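Local structure of DUF1987 domain-containing protein (6K4F) at residues Gln12-Ile17 and Tyr38-Gln43; Gly24-Gln29 and Gly42-Trp47; Gly30-Glu35 and Leu66-Ser71; Glu60-Leu65 and Ser94-Tyr99; Asp78-Leu83 and Cys117-Ala122. The protein acts in the SiaABC threonine phosphorylation pathway, which controls biofilm formation in response to carbon availability, probably as its regulatory phosphoprotein. All blocks are in the same frame, centred on the assembly; numbering follows the deposited sequence.

Interaction 1: Gln12-Ile17 and Tyr38-Gln43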
# COMPACT_ATOMS: atom_id res chain seq x y z
N GLN A 12 17.77 3.09 3.60
CA GLN A 12 17.66 4.47 4.04
C GLN A 12 16.58 5.21 3.26
O GLN A 12 15.77 5.95 3.85
CB GLN A 12 19.01 5.18 3.91
CG GLN A 12 19.00 6.56 4.56
CD GLN A 12 20.22 7.38 4.21
OE1 GLN A 12 21.22 6.86 3.70
NE2 GLN A 12 20.16 8.67 4.50
N SER A 13 16.50 4.98 1.95
CA SER A 13 15.61 5.74 1.09
C SER A 13 14.41 4.95 0.57
O SER A 13 13.58 5.52 -0.15
CB SER A 13 16.40 6.30 -0.10
OG SER A 13 16.93 5.25 -0.87
N THR A 14 14.29 3.66 0.90
CA THR A 14 13.19 2.88 0.36
C THR A 14 12.54 2.06 1.47
O THR A 14 13.23 1.58 2.37
CB THR A 14 13.64 1.95 -0.78
OG1 THR A 14 14.71 1.10 -0.34
CG2 THR A 14 14.10 2.77 -1.97
N PRO A 15 11.22 1.90 1.43
CA PRO A 15 10.53 1.23 2.54
C PRO A 15 10.71 -0.28 2.50
O PRO A 15 10.89 -0.89 1.44
CB PRO A 15 9.06 1.59 2.31
CG PRO A 15 8.96 1.77 0.85
CD PRO A 15 10.27 2.39 0.42
N ALA A 16 10.63 -0.87 3.68
CA ALA A 16 10.49 -2.31 3.77
C ALA A 16 9.06 -2.68 3.39
O ALA A 16 8.10 -2.06 3.87
CB ALA A 16 10.83 -2.79 5.19
N ILE A 17 8.91 -3.66 2.50
CA ILE A 17 7.60 -4.08 1.99
C ILE A 17 7.48 -5.59 2.14
O ILE A 17 8.38 -6.34 1.74
CB ILE A 17 7.40 -3.68 0.51
CG1 ILE A 17 7.56 -2.18 0.34
CG2 ILE A 17 6.06 -4.19 -0.00
CD1 ILE A 17 7.61 -1.73 -1.14
N TYR A 38 9.25 3.62 -9.86
CA TYR A 38 8.61 2.50 -10.53
C TYR A 38 9.50 1.26 -10.53
O TYR A 38 8.99 0.14 -10.59
CB TYR A 38 8.19 2.87 -11.95
CG TYR A 38 6.79 2.39 -12.28
CD1 TYR A 38 6.59 1.36 -13.20
CD2 TYR A 38 5.68 2.93 -11.64
CE1 TYR A 38 5.31 0.90 -13.49
CE2 TYR A 38 4.40 2.48 -11.92
CZ TYR A 38 4.22 1.46 -12.85
OH TYR A 38 2.96 1.01 -13.14
N GLU A 39 10.82 1.43 -10.44
CA GLU A 39 11.69 0.26 -10.26
C GLU A 39 11.37 -0.44 -8.95
O GLU A 39 11.37 -1.68 -8.87
CB GLU A 39 13.16 0.66 -10.30
CG GLU A 39 13.85 0.44 -11.64
CD GLU A 39 13.55 -0.92 -12.26
OE1 GLU A 39 12.72 -0.98 -13.19
OE2 GLU A 39 14.15 -1.93 -11.82
N LEU A 40 11.07 0.34 -7.90
CA LEU A 40 10.77 -0.24 -6.60
C LEU A 40 9.32 -0.74 -6.51
O LEU A 40 9.08 -1.84 -6.02
CB LEU A 40 11.06 0.79 -5.51
CG LEU A 40 10.78 0.30 -4.09
CD1 LEU A 40 11.93 -0.58 -3.64
CD2 LEU A 40 10.59 1.49 -3.15
N PHE A 41 8.35 0.05 -6.98
CA PHE A 41 6.94 -0.27 -6.75
C PHE A 41 6.29 -1.05 -7.88
O PHE A 41 5.15 -1.51 -7.71
CB PHE A 41 6.13 1.02 -6.52
CG PHE A 41 6.38 1.63 -5.18
CD1 PHE A 41 5.83 1.06 -4.03
CD2 PHE A 41 7.18 2.75 -5.05
CE1 PHE A 41 6.07 1.63 -2.78
CE2 PHE A 41 7.43 3.32 -3.82
CZ PHE A 41 6.88 2.76 -2.67
N GLY A 42 6.92 -1.13 -9.05
CA GLY A 42 6.30 -1.85 -10.15
C GLY A 42 6.00 -3.28 -9.77
O GLY A 42 4.91 -3.79 -10.04
N GLN A 43 6.94 -3.93 -9.08
CA GLN A 43 6.74 -5.30 -8.63
C GLN A 43 5.66 -5.39 -7.55
O GLN A 43 5.04 -6.45 -7.40
CB GLN A 43 8.06 -5.86 -8.11
CG GLN A 43 8.57 -5.13 -6.88
CD GLN A 43 10.05 -5.28 -6.64
OE1 GLN A 43 10.64 -6.36 -6.87
NE2 GLN A 43 10.68 -4.21 -6.13

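Interaction 2: Gly24-Gln29 and Gly42-Trp47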
# COMPACT_ATOMS: atom_id res chain seq x y z
N GLY A 24 -3.03 -12.64 2.97
CA GLY A 24 -3.63 -11.56 2.23
C GLY A 24 -3.36 -10.22 2.88
O GLY A 24 -4.29 -9.46 3.19
N ARG A 25 -2.09 -9.93 3.14
CA ARG A 25 -1.67 -8.72 3.81
C ARG A 25 -0.52 -8.10 3.05
O ARG A 25 0.46 -8.79 2.74
CB ARG A 25 -1.22 -8.99 5.25
CG ARG A 25 -2.34 -8.95 6.24
CD ARG A 25 -1.84 -9.00 7.68
NE ARG A 25 -2.82 -8.50 8.66
CZ ARG A 25 -4.11 -8.85 8.73
NH1 ARG A 25 -4.64 -9.74 7.90
NH2 ARG A 25 -4.88 -8.32 9.67
N LEU A 26 -0.62 -6.81 2.76
CA LEU A 26 0.49 -6.06 2.20
C LEU A 26 0.87 -4.99 3.21
O LEU A 26 0.04 -4.14 3.57
CB LEU A 26 0.13 -5.46 0.84
CG LEU A 26 1.22 -4.61 0.20
CD1 LEU A 26 2.45 -5.49 -0.06
CD2 LEU A 26 0.70 -4.01 -1.09
N SER A 27 2.11 -5.03 3.68
CA SER A 27 2.62 -4.15 4.72
C SER A 27 3.80 -3.35 4.19
O SER A 27 4.62 -3.88 3.43
CB SER A 27 3.07 -4.95 5.96
OG SER A 27 1.99 -5.72 6.47
N MET A 28 3.90 -2.08 4.60
CA MET A 28 5.05 -1.23 4.27
C MET A 28 5.45 -0.36 5.45
O MET A 28 4.59 0.23 6.11
CB MET A 28 4.76 -0.31 3.09
CG MET A 28 4.12 -0.98 1.94
SD MET A 28 3.96 0.19 0.58
CE MET A 28 2.79 -0.69 -0.42
N GLN A 29 6.76 -0.21 5.65
CA GLN A 29 7.28 0.60 6.75
C GLN A 29 8.46 1.42 6.26
O GLN A 29 9.36 0.87 5.60
CB GLN A 29 7.73 -0.27 7.93
CG GLN A 29 6.72 -1.31 8.36
CD GLN A 29 6.88 -2.64 7.64
OE1 GLN A 29 8.00 -3.06 7.30
NE2 GLN A 29 5.77 -3.33 7.42
N GLY A 42 6.92 -1.13 -9.05
CA GLY A 42 6.30 -1.85 -10.15
C GLY A 42 6.00 -3.28 -9.77
O GLY A 42 4.91 -3.79 -10.04
N GLN A 43 6.94 -3.93 -9.08
CA GLN A 43 6.74 -5.30 -8.63
C GLN A 43 5.66 -5.39 -7.55
O GLN A 43 5.04 -6.45 -7.40
CB GLN A 43 8.06 -5.86 -8.11
CG GLN A 43 8.57 -5.13 -6.88
CD GLN A 43 10.05 -5.28 -6.64
OE1 GLN A 43 10.64 -6.36 -6.87
NE2 GLN A 43 10.68 -4.21 -6.13
N VAL A 44 5.44 -4.31 -6.79
CA VAL A 44 4.38 -4.31 -5.78
C VAL A 44 3.02 -4.23 -6.44
O VAL A 44 2.08 -4.96 -6.09
CB VAL A 44 4.58 -3.15 -4.79
CG1 VAL A 44 3.49 -3.19 -3.68
CG2 VAL A 44 5.99 -3.18 -4.22
N ILE A 45 2.89 -3.32 -7.40
CA ILE A 45 1.67 -3.24 -8.21
C ILE A 45 1.38 -4.60 -8.83
O ILE A 45 0.26 -5.11 -8.78
CB ILE A 45 1.82 -2.14 -9.27
CG1 ILE A 45 1.92 -0.77 -8.59
CG2 ILE A 45 0.67 -2.18 -10.26
CD1 ILE A 45 2.27 0.37 -9.54
N ASP A 46 2.42 -5.21 -9.41
CA ASP A 46 2.26 -6.52 -10.04
C ASP A 46 1.77 -7.55 -9.04
O ASP A 46 0.85 -8.33 -9.33
CB ASP A 46 3.60 -6.94 -10.65
CG ASP A 46 3.47 -8.10 -11.62
OD1 ASP A 46 3.42 -9.26 -11.16
OD2 ASP A 46 3.45 -7.84 -12.84
N TRP A 47 2.37 -7.58 -7.84
CA TRP A 47 1.96 -8.56 -6.84
C TRP A 47 0.49 -8.37 -6.45
O TRP A 47 -0.26 -9.34 -6.32
CB TRP A 47 2.87 -8.45 -5.61
CG TRP A 47 2.69 -9.53 -4.57
CD1 TRP A 47 3.35 -10.71 -4.50
CD2 TRP A 47 1.79 -9.49 -3.45
NE1 TRP A 47 2.92 -11.43 -3.40
CE2 TRP A 47 1.97 -10.70 -2.74
CE3 TRP A 47 0.86 -8.56 -2.98
CZ2 TRP A 47 1.24 -11.00 -1.59
CZ3 TRP A 47 0.14 -8.86 -1.84
CH2 TRP A 47 0.34 -10.07 -1.15

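Interaction 3: Gly30-Glu35 and Leu66-Ser71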
# COMPACT_ATOMS: atom_id res chain seq x y z
N GLY A 30 8.49 2.70 6.60
CA GLY A 30 9.65 3.55 6.43
C GLY A 30 9.39 4.71 5.49
O GLY A 30 8.25 5.06 5.17
N ASP A 31 10.48 5.33 5.05
CA ASP A 31 10.37 6.37 4.05
C ASP A 31 10.51 5.81 2.66
O ASP A 31 11.02 4.72 2.43
CB ASP A 31 11.45 7.41 4.14
CG ASP A 31 11.42 8.12 5.37
OD1 ASP A 31 12.45 7.97 5.99
OD2 ASP A 31 10.46 8.86 5.74
N SER A 32 10.12 6.63 1.70
CA SER A 32 10.22 6.26 0.30
C SER A 32 10.60 7.55 -0.44
O SER A 32 9.74 8.36 -0.77
CB SER A 32 8.90 5.66 -0.18
OG SER A 32 9.01 5.09 -1.46
N TYR A 33 11.89 7.74 -0.65
CA TYR A 33 12.37 8.74 -1.60
C TYR A 33 13.40 8.13 -2.53
O TYR A 33 14.55 8.59 -2.61
CB TYR A 33 12.91 9.98 -0.89
CG TYR A 33 13.82 9.76 0.29
CD1 TYR A 33 13.31 9.48 1.55
CD2 TYR A 33 15.20 9.89 0.16
CE1 TYR A 33 14.15 9.30 2.64
CE2 TYR A 33 16.04 9.72 1.24
CZ TYR A 33 15.52 9.43 2.47
OH TYR A 33 16.37 9.26 3.54
N PRO A 34 13.04 7.08 -3.27
CA PRO A 34 13.97 6.49 -4.22
C PRO A 34 14.13 7.38 -5.44
O PRO A 34 13.29 8.24 -5.72
CB PRO A 34 13.32 5.17 -4.60
CG PRO A 34 11.90 5.41 -4.47
CD PRO A 34 11.72 6.41 -3.35
N GLU A 35 15.23 7.17 -6.16
CA GLU A 35 15.43 7.85 -7.43
C GLU A 35 14.48 7.31 -8.49
O GLU A 35 13.94 8.08 -9.29
CB GLU A 35 16.88 7.69 -7.88
CG GLU A 35 17.38 6.25 -7.87
CD GLU A 35 18.84 6.14 -7.47
OE1 GLU A 35 19.22 5.10 -6.88
OE2 GLU A 35 19.61 7.08 -7.75
N LEU A 66 6.48 6.92 6.32
CA LEU A 66 6.82 8.25 6.79
C LEU A 66 6.88 9.18 5.59
O LEU A 66 5.85 9.42 4.95
CB LEU A 66 8.14 8.22 7.55
CG LEU A 66 8.27 7.19 8.67
CD1 LEU A 66 9.69 7.17 9.22
CD2 LEU A 66 7.28 7.44 9.80
N TYR A 67 8.06 9.68 5.24
CA TYR A 67 8.17 10.57 4.09
C TYR A 67 7.93 9.81 2.78
O TYR A 67 8.41 8.69 2.61
CB TYR A 67 9.54 11.24 4.07
CG TYR A 67 9.69 12.24 2.95
CD1 TYR A 67 9.01 13.45 2.99
CD2 TYR A 67 10.51 11.98 1.86
CE1 TYR A 67 9.13 14.37 1.97
CE2 TYR A 67 10.64 12.90 0.83
CZ TYR A 67 9.95 14.09 0.89
OH TYR A 67 10.09 15.00 -0.13
N LEU A 68 7.18 10.42 1.87
CA LEU A 68 7.02 9.89 0.52
C LEU A 68 7.35 11.00 -0.47
O LEU A 68 6.78 12.09 -0.39
CB LEU A 68 5.59 9.39 0.26
CG LEU A 68 4.97 8.20 0.99
CD1 LEU A 68 3.69 7.78 0.28
CD2 LEU A 68 5.95 7.03 1.03
N ASN A 69 8.26 10.72 -1.40
CA ASN A 69 8.52 11.74 -2.41
C ASN A 69 7.42 11.70 -3.47
O ASN A 69 6.50 10.89 -3.42
CB ASN A 69 9.93 11.58 -3.00
CG ASN A 69 10.09 10.32 -3.84
OD1 ASN A 69 9.21 9.47 -3.90
ND2 ASN A 69 11.26 10.19 -4.49
N THR A 70 7.52 12.61 -4.44
CA THR A 70 6.47 12.77 -5.43
C THR A 70 6.19 11.46 -6.17
O THR A 70 5.03 11.05 -6.32
CB THR A 70 6.86 13.88 -6.40
OG1 THR A 70 6.75 15.14 -5.72
CG2 THR A 70 5.96 13.89 -7.65
N SER A 71 7.24 10.78 -6.64
CA SER A 71 7.00 9.59 -7.44
C SER A 71 6.44 8.46 -6.59
O SER A 71 5.65 7.64 -7.09
CB SER A 71 8.29 9.17 -8.17
OG SER A 71 9.31 8.81 -7.26

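Interaction 4: Glu60-Leu65 and Ser94-Tyr99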
# COMPACT_ATOMS: atom_id res chain seq x y z
N GLU A 60 -5.62 -6.85 2.76
CA GLU A 60 -5.50 -5.81 3.77
C GLU A 60 -4.16 -5.11 3.59
O GLU A 60 -3.13 -5.78 3.46
CB GLU A 60 -5.57 -6.39 5.18
CG GLU A 60 -6.94 -6.69 5.70
CD GLU A 60 -7.05 -6.41 7.18
OE1 GLU A 60 -6.18 -6.87 7.94
OE2 GLU A 60 -8.01 -5.71 7.59
N LEU A 61 -4.16 -3.78 3.61
CA LEU A 61 -2.91 -3.01 3.59
C LEU A 61 -2.65 -2.45 4.98
O LEU A 61 -3.54 -1.84 5.59
CB LEU A 61 -2.97 -1.87 2.56
CG LEU A 61 -2.31 -2.19 1.22
CD1 LEU A 61 -3.14 -3.23 0.52
CD2 LEU A 61 -2.20 -0.93 0.37
N ASP A 62 -1.42 -2.64 5.48
CA ASP A 62 -1.01 -2.07 6.76
C ASP A 62 0.23 -1.20 6.54
O ASP A 62 1.33 -1.72 6.32
CB ASP A 62 -0.72 -3.15 7.80
CG ASP A 62 -0.69 -2.59 9.21
OD1 ASP A 62 -1.77 -2.42 9.81
OD2 ASP A 62 0.43 -2.30 9.70
N LEU A 63 0.04 0.11 6.60
CA LEU A 63 1.06 1.06 6.20
C LEU A 63 1.62 1.82 7.40
O LEU A 63 0.87 2.33 8.24
CB LEU A 63 0.50 2.04 5.17
CG LEU A 63 -0.08 1.41 3.91
CD1 LEU A 63 -0.55 2.50 2.94
CD2 LEU A 63 0.93 0.48 3.23
N ARG A 64 2.94 1.86 7.49
CA ARG A 64 3.69 2.66 8.45
C ARG A 64 4.71 3.49 7.71
O ARG A 64 5.91 3.48 8.00
CB ARG A 64 4.36 1.79 9.51
CG ARG A 64 3.37 0.94 10.28
CD ARG A 64 4.06 0.06 11.30
NE ARG A 64 3.24 -0.08 12.50
CZ ARG A 64 2.36 -1.06 12.70
NH1 ARG A 64 2.19 -1.99 11.77
NH2 ARG A 64 1.66 -1.09 13.82
N LEU A 65 4.21 4.23 6.71
CA LEU A 65 5.05 5.04 5.85
C LEU A 65 5.26 6.40 6.48
O LEU A 65 4.35 6.96 7.09
CB LEU A 65 4.41 5.20 4.47
CG LEU A 65 4.24 3.89 3.69
CD1 LEU A 65 3.35 4.08 2.48
CD2 LEU A 65 5.59 3.33 3.27
N SER A 94 -9.27 -3.55 2.65
CA SER A 94 -9.24 -2.61 3.76
C SER A 94 -7.82 -2.12 3.99
O SER A 94 -6.84 -2.80 3.63
CB SER A 94 -9.81 -3.23 5.05
OG SER A 94 -9.04 -4.35 5.42
N LEU A 95 -7.71 -0.94 4.58
CA LEU A 95 -6.40 -0.33 4.76
C LEU A 95 -6.30 0.33 6.13
O LEU A 95 -7.26 0.96 6.59
CB LEU A 95 -6.12 0.71 3.65
CG LEU A 95 -4.75 1.39 3.61
CD1 LEU A 95 -4.41 1.74 2.16
CD2 LEU A 95 -4.73 2.66 4.46
N ARG A 96 -5.14 0.17 6.75
CA ARG A 96 -4.77 0.90 7.97
C ARG A 96 -3.53 1.73 7.67
O ARG A 96 -2.56 1.21 7.11
CB ARG A 96 -4.47 -0.07 9.13
CG ARG A 96 -5.70 -0.58 9.83
CD ARG A 96 -5.35 -1.72 10.79
NE ARG A 96 -4.77 -2.85 10.08
CZ ARG A 96 -5.47 -3.74 9.37
NH1 ARG A 96 -6.80 -3.63 9.29
NH2 ARG A 96 -4.85 -4.74 8.75
N TRP A 97 -3.60 3.01 8.02
CA TRP A 97 -2.51 3.97 7.83
C TRP A 97 -2.10 4.47 9.21
O TRP A 97 -2.79 5.30 9.82
CB TRP A 97 -2.94 5.11 6.91
CG TRP A 97 -1.81 6.03 6.52
CD1 TRP A 97 -1.06 6.82 7.34
CD2 TRP A 97 -1.31 6.24 5.19
NE1 TRP A 97 -0.13 7.52 6.61
CE2 TRP A 97 -0.26 7.17 5.29
CE3 TRP A 97 -1.66 5.75 3.94
CZ2 TRP A 97 0.46 7.61 4.17
CZ3 TRP A 97 -0.94 6.19 2.83
CH2 TRP A 97 0.10 7.10 2.95
N HIS A 98 -0.98 3.95 9.71
CA HIS A 98 -0.47 4.32 11.03
C HIS A 98 0.42 5.54 10.94
O HIS A 98 1.21 5.69 10.00
CB HIS A 98 0.34 3.17 11.63
CG HIS A 98 -0.40 1.88 11.70
ND1 HIS A 98 -1.24 1.55 12.74
CD2 HIS A 98 -0.41 0.82 10.85
CE1 HIS A 98 -1.74 0.35 12.54
NE2 HIS A 98 -1.26 -0.12 11.40
N TYR A 99 0.30 6.42 11.93
CA TYR A 99 1.20 7.56 11.98
C TYR A 99 1.39 7.98 13.43
O TYR A 99 0.62 7.61 14.31
CB TYR A 99 0.68 8.72 11.12
CG TYR A 99 -0.47 9.49 11.74
CD1 TYR A 99 -1.74 8.93 11.83
CD2 TYR A 99 -0.28 10.77 12.23
CE1 TYR A 99 -2.80 9.64 12.41
CE2 TYR A 99 -1.33 11.48 12.80
CZ TYR A 99 -2.59 10.91 12.89
OH TYR A 99 -3.62 11.64 13.45
O HOH W 1 -9.25 -3.63 8.06
O HOH W 2 3.61 6.93 9.47

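Interaction 5: Asp78-Leu83 and Cys117-Ala122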
# COMPACT_ATOMS: atom_id res chain seq x y z
N ASP A 78 -1.47 4.58 -7.50
CA ASP A 78 -1.71 3.50 -8.45
C ASP A 78 -2.16 2.24 -7.74
O ASP A 78 -3.09 1.56 -8.19
CB ASP A 78 -0.44 3.23 -9.27
CG ASP A 78 -0.13 4.34 -10.30
OD1 ASP A 78 -1.01 5.17 -10.59
OD2 ASP A 78 1.01 4.36 -10.81
N ILE A 79 -1.50 1.89 -6.63
CA ILE A 79 -1.93 0.75 -5.83
C ILE A 79 -3.34 0.97 -5.30
O ILE A 79 -4.21 0.09 -5.40
CB ILE A 79 -0.92 0.52 -4.68
CG1 ILE A 79 0.43 0.04 -5.25
CG2 ILE A 79 -1.49 -0.48 -3.68
CD1 ILE A 79 1.56 0.04 -4.22
N LEU A 80 -3.60 2.13 -4.72
CA LEU A 80 -4.93 2.41 -4.19
C LEU A 80 -5.99 2.36 -5.28
O LEU A 80 -7.10 1.88 -5.06
CB LEU A 80 -4.94 3.78 -3.49
CG LEU A 80 -4.06 3.86 -2.24
CD1 LEU A 80 -4.16 5.24 -1.58
CD2 LEU A 80 -4.41 2.76 -1.26
N ASP A 81 -5.65 2.85 -6.49
CA ASP A 81 -6.61 2.79 -7.58
C ASP A 81 -6.89 1.35 -8.00
O ASP A 81 -8.03 1.02 -8.35
CB ASP A 81 -6.13 3.64 -8.76
CG ASP A 81 -6.42 5.15 -8.58
OD1 ASP A 81 -7.42 5.51 -7.93
OD2 ASP A 81 -5.64 5.98 -9.11
N LEU A 82 -5.88 0.48 -7.95
CA LEU A 82 -6.11 -0.95 -8.17
C LEU A 82 -7.06 -1.52 -7.12
O LEU A 82 -7.99 -2.26 -7.44
CB LEU A 82 -4.78 -1.71 -8.16
CG LEU A 82 -4.19 -2.12 -9.51
CD1 LEU A 82 -5.00 -3.25 -10.11
CD2 LEU A 82 -4.13 -0.94 -10.47
N LEU A 83 -6.82 -1.19 -5.85
CA LEU A 83 -7.69 -1.69 -4.79
C LEU A 83 -9.11 -1.14 -4.94
O LEU A 83 -10.09 -1.84 -4.67
CB LEU A 83 -7.12 -1.31 -3.43
CG LEU A 83 -5.74 -1.88 -3.10
CD1 LEU A 83 -5.23 -1.33 -1.79
CD2 LEU A 83 -5.83 -3.38 -3.03
N CYS A 117 -10.80 6.77 -1.75
CA CYS A 117 -11.04 5.35 -1.55
C CYS A 117 -12.43 5.12 -0.98
O CYS A 117 -12.90 5.90 -0.15
CB CYS A 117 -10.01 4.74 -0.60
SG CYS A 117 -8.33 4.93 -1.23
N SER A 118 -13.10 4.06 -1.44
CA SER A 118 -14.43 3.75 -0.93
C SER A 118 -14.42 2.57 0.03
O SER A 118 -15.45 2.26 0.63
CB SER A 118 -15.39 3.47 -2.09
OG SER A 118 -15.21 2.16 -2.60
N PHE A 119 -13.29 1.91 0.20
CA PHE A 119 -13.17 0.81 1.14
C PHE A 119 -12.74 1.33 2.49
O PHE A 119 -12.27 2.47 2.60
CB PHE A 119 -12.16 -0.22 0.61
CG PHE A 119 -10.88 0.39 0.11
CD1 PHE A 119 -9.84 0.65 0.99
CD2 PHE A 119 -10.70 0.68 -1.23
CE1 PHE A 119 -8.64 1.20 0.55
CE2 PHE A 119 -9.51 1.23 -1.69
CZ PHE A 119 -8.48 1.49 -0.80
N PRO A 120 -12.92 0.55 3.56
CA PRO A 120 -12.45 0.97 4.88
C PRO A 120 -10.99 1.39 4.88
O PRO A 120 -10.11 0.65 4.44
CB PRO A 120 -12.66 -0.28 5.74
CG PRO A 120 -13.78 -1.00 5.07
CD PRO A 120 -13.61 -0.75 3.61
N PHE A 121 -10.73 2.57 5.43
CA PHE A 121 -9.42 3.23 5.33
C PHE A 121 -9.25 3.94 6.67
O PHE A 121 -9.77 5.04 6.88
CB PHE A 121 -9.40 4.20 4.14
CG PHE A 121 -8.04 4.78 3.80
CD1 PHE A 121 -7.25 5.42 4.76
CD2 PHE A 121 -7.59 4.77 2.48
CE1 PHE A 121 -6.04 5.99 4.43
CE2 PHE A 121 -6.37 5.34 2.14
CZ PHE A 121 -5.59 5.95 3.10
N ALA A 122 -8.56 3.28 7.58
CA ALA A 122 -8.42 3.76 8.95
C ALA A 122 -7.10 4.51 9.08
O ALA A 122 -6.03 3.95 8.83
CB ALA A 122 -8.45 2.57 9.91

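Interaction 1: Gln12-Ile17 and Tyr38-Gln43
P15 and L40 meet at the tightest point of this contact. P15 CD lies 3.7 Å from L40 CD2, and the two side chains cross obliquely. The same methyl serves T14 as well, with T14 CB 3.9 Å from L40 CD2. L40 CD2 also rests over one face of the neighbouring F41 ring, offset toward the rim. F41 carries the deeper half. Its CE1 is 4.0 Å from I17 CD1, and I17 and F41 cross at about a right angle. P15 CG comes to 4.2 Å from F41 CZ. This is helix-on-sheet packing in an alpha/beta fold: helix 37-53 lies against the start of strand 16-20 and the loop before it. I8 of strand 6-8 touches both I17 and L40, and F41 reaches S72 and A75 of helix 70-88. P15, I17 and F41 are buried, whereas T14 and L40 are partly open to solvent. No hydrogen bond joins the two segments. On the looser side T14 OG1 bonds to T11 OG1. Q43 NE2 turns back to L40 O, 2.9 Å away, in a nearly straight bond (168°).

Interaction 2: Gly24-Gln29 and Gly42-Trp47
V44 and W47 of the helix meet R25, L26 and M28 of the strand. The contact is the layer packing of an alpha/beta fold. Segment 42-47 of helix 37-53 runs nearly antiparallel to strand 25-29 (160°), the axes of these short segments 11.4 Å apart at their closest. V44 comes first along the helix. Its CG1 is anti to the backbone N (chi1 -178°) and touches two side chains. L26 CD2 lies 3.9 Å from V44 CG1. M28 CE lies 4.2 Å from the same V44 CG1, the two side chains tip to tip. I45 points away from the strand; its side chain touches D78 and I79 of helix 70-88. D46 turns to a salt bridge with R50. W47 then brings its indole to the start of the strand, next to the G1 beta bulge at G24 and R25. Its NE1 bonds to S4 O, and W21 packs with it edge-to-face. L26 CB is 4.3 Å from W47 CZ3. W47 CH2 reaches the backbone, 4.1 Å from R25 O.

Interaction 3: Gly30-Glu35 and Leu66-Ser71
D31 OD2 accepts the backbone N of Y67 at 2.6 Å, the shortest polar bond here. It uses its anti lone pair, and the bond is bent (147°). The D31 and Y67 side chains cross at about a right angle. Backbone bonds continue the pairing. L66 N donates to G30 O at 2.8 Å, from above the carbonyl plane. S32 N donates to Y67 O, and N69 N donates to S32 O at 2.9 Å. These bonds make a short parallel pairing of strand 31-32 with the end of strand 59-68, S32 bridged to L68. The chain turns a corner at G30, whose backbone angles call for glycine. Strand 31-32 therefore departs from the direction of strand 25-29. Behind this pairing S32 CB presses on L68 CD2 at 3.5 Å, tighter than usual carbon contact. L68 goes on to touch I73 and M76 of helix 70-88. N69 is the N-cap of that helix. With CG between the backbone N and the carbonyl carbon (chi1 68°), the N69 side chain caps a backbone N. N69 ND2 donates to P34 O at 3.1 Å, with P34 O close to the amide plane of N69, while N69 OD1 accepts from S72 OG. S72 OG also bonds to S32 OG. Farther out, Y33 CD1 lies at the edge of the Y67 ring, near its plane, 3.8 Å from Y67 CD2.

Interaction 4: Glu60-Leu65 and Ser94-Tyr99
The guanidinium of R64 lies flat on one face of the H98 ring, centres 4.0 Å apart and planes 10° apart. At the ring edge, H98 NE2 donates to D62 OD1 at 2.8 Å, nearly in the ring plane. R96 is met along its edge. Its NE makes a salt bridge to D62 OD1 at 3.0 Å; NH1 and NH2 make a second, end-on, to E60, NH2 to OE1 at 2.6 Å and NH1 to OE2 at 2.9 Å. Both nitrogens come from above the E60 carboxylate plane. R25 of strand 25-29 also bridges to E60. These groups line one face of two parallel strands, 59-68 and 93-99, joined through helix 70-88 as a beta-alpha-beta unit. Four backbone bonds, from L61 N to S94 O through to H98 N to L63 O, knit the strands, and past them a water donates to both L65 O and H98 O. The other face is apolar: L63 CD1 touches W97 CE3 at 3.6 Å, and L61 packs on L95. D62 OD1 thus takes two donors, while R64 NH1 bridges to D62 OD2, 2.7 Å away. Such a network would favour an ionised D62; the edge bond and the R64 stack fix the rotation of the H98 ring.

Interaction 5: Asp78-Leu83 and Cys117-Ala122
L83 and F119 make the closest approach, with L83 CB 3.9 Å from F119 CE2. The contact is almost entirely apolar, and no hydrogen bond crosses it. Aliphatic-to-aromatic contacts carry most of it. L80 CD2 lies 4.3 Å from F119 CZ, and L80 O sits at the edge of that ring. The other methyl, L80 CD1, meets F121 at the ring edge, 4.3 Å from F121 CE2. The one sulphur contact is C117 SG to L80 CD1, at 4.2 Å. Within the loop segment, with F119 CG between the backbone N and the carbonyl carbon (chi1 47°), one face of the F119 ring meets C117 CB, offset toward the rim. Polar bonds lie beside this core: S118 OG is held by H87 and Q88 at the end of helix 70-88. The contact packs that helix against the loop leading into edge strand 121-125. F113 of helix 108-115 touches both L80 and F121, while L95 of strand 93-99 touches L80, F119 and F121.

Overall arrangement
From the N terminus, interaction 1 closes the first loop, bringing the start of strand 16-20 to helix 37-53. Interaction 2 opens later and ends on the same helix; the two share G42 and Q43. Interaction 3 starts within both loops and closes beyond them, at the end of strand 59-68 and the start of helix 70-88, so it crosses both. Interaction 4 opens after interactions 1 and 2 have closed. It crosses interaction 3, pairing strand 59-68 with 93-99. Interaction 5 crosses interaction 4 and ties helix 70-88 to the final strand. R25 and E60 join interactions 2 and 4 by a salt bridge, and I79 meets V44 and I45 between interactions 2 and 5.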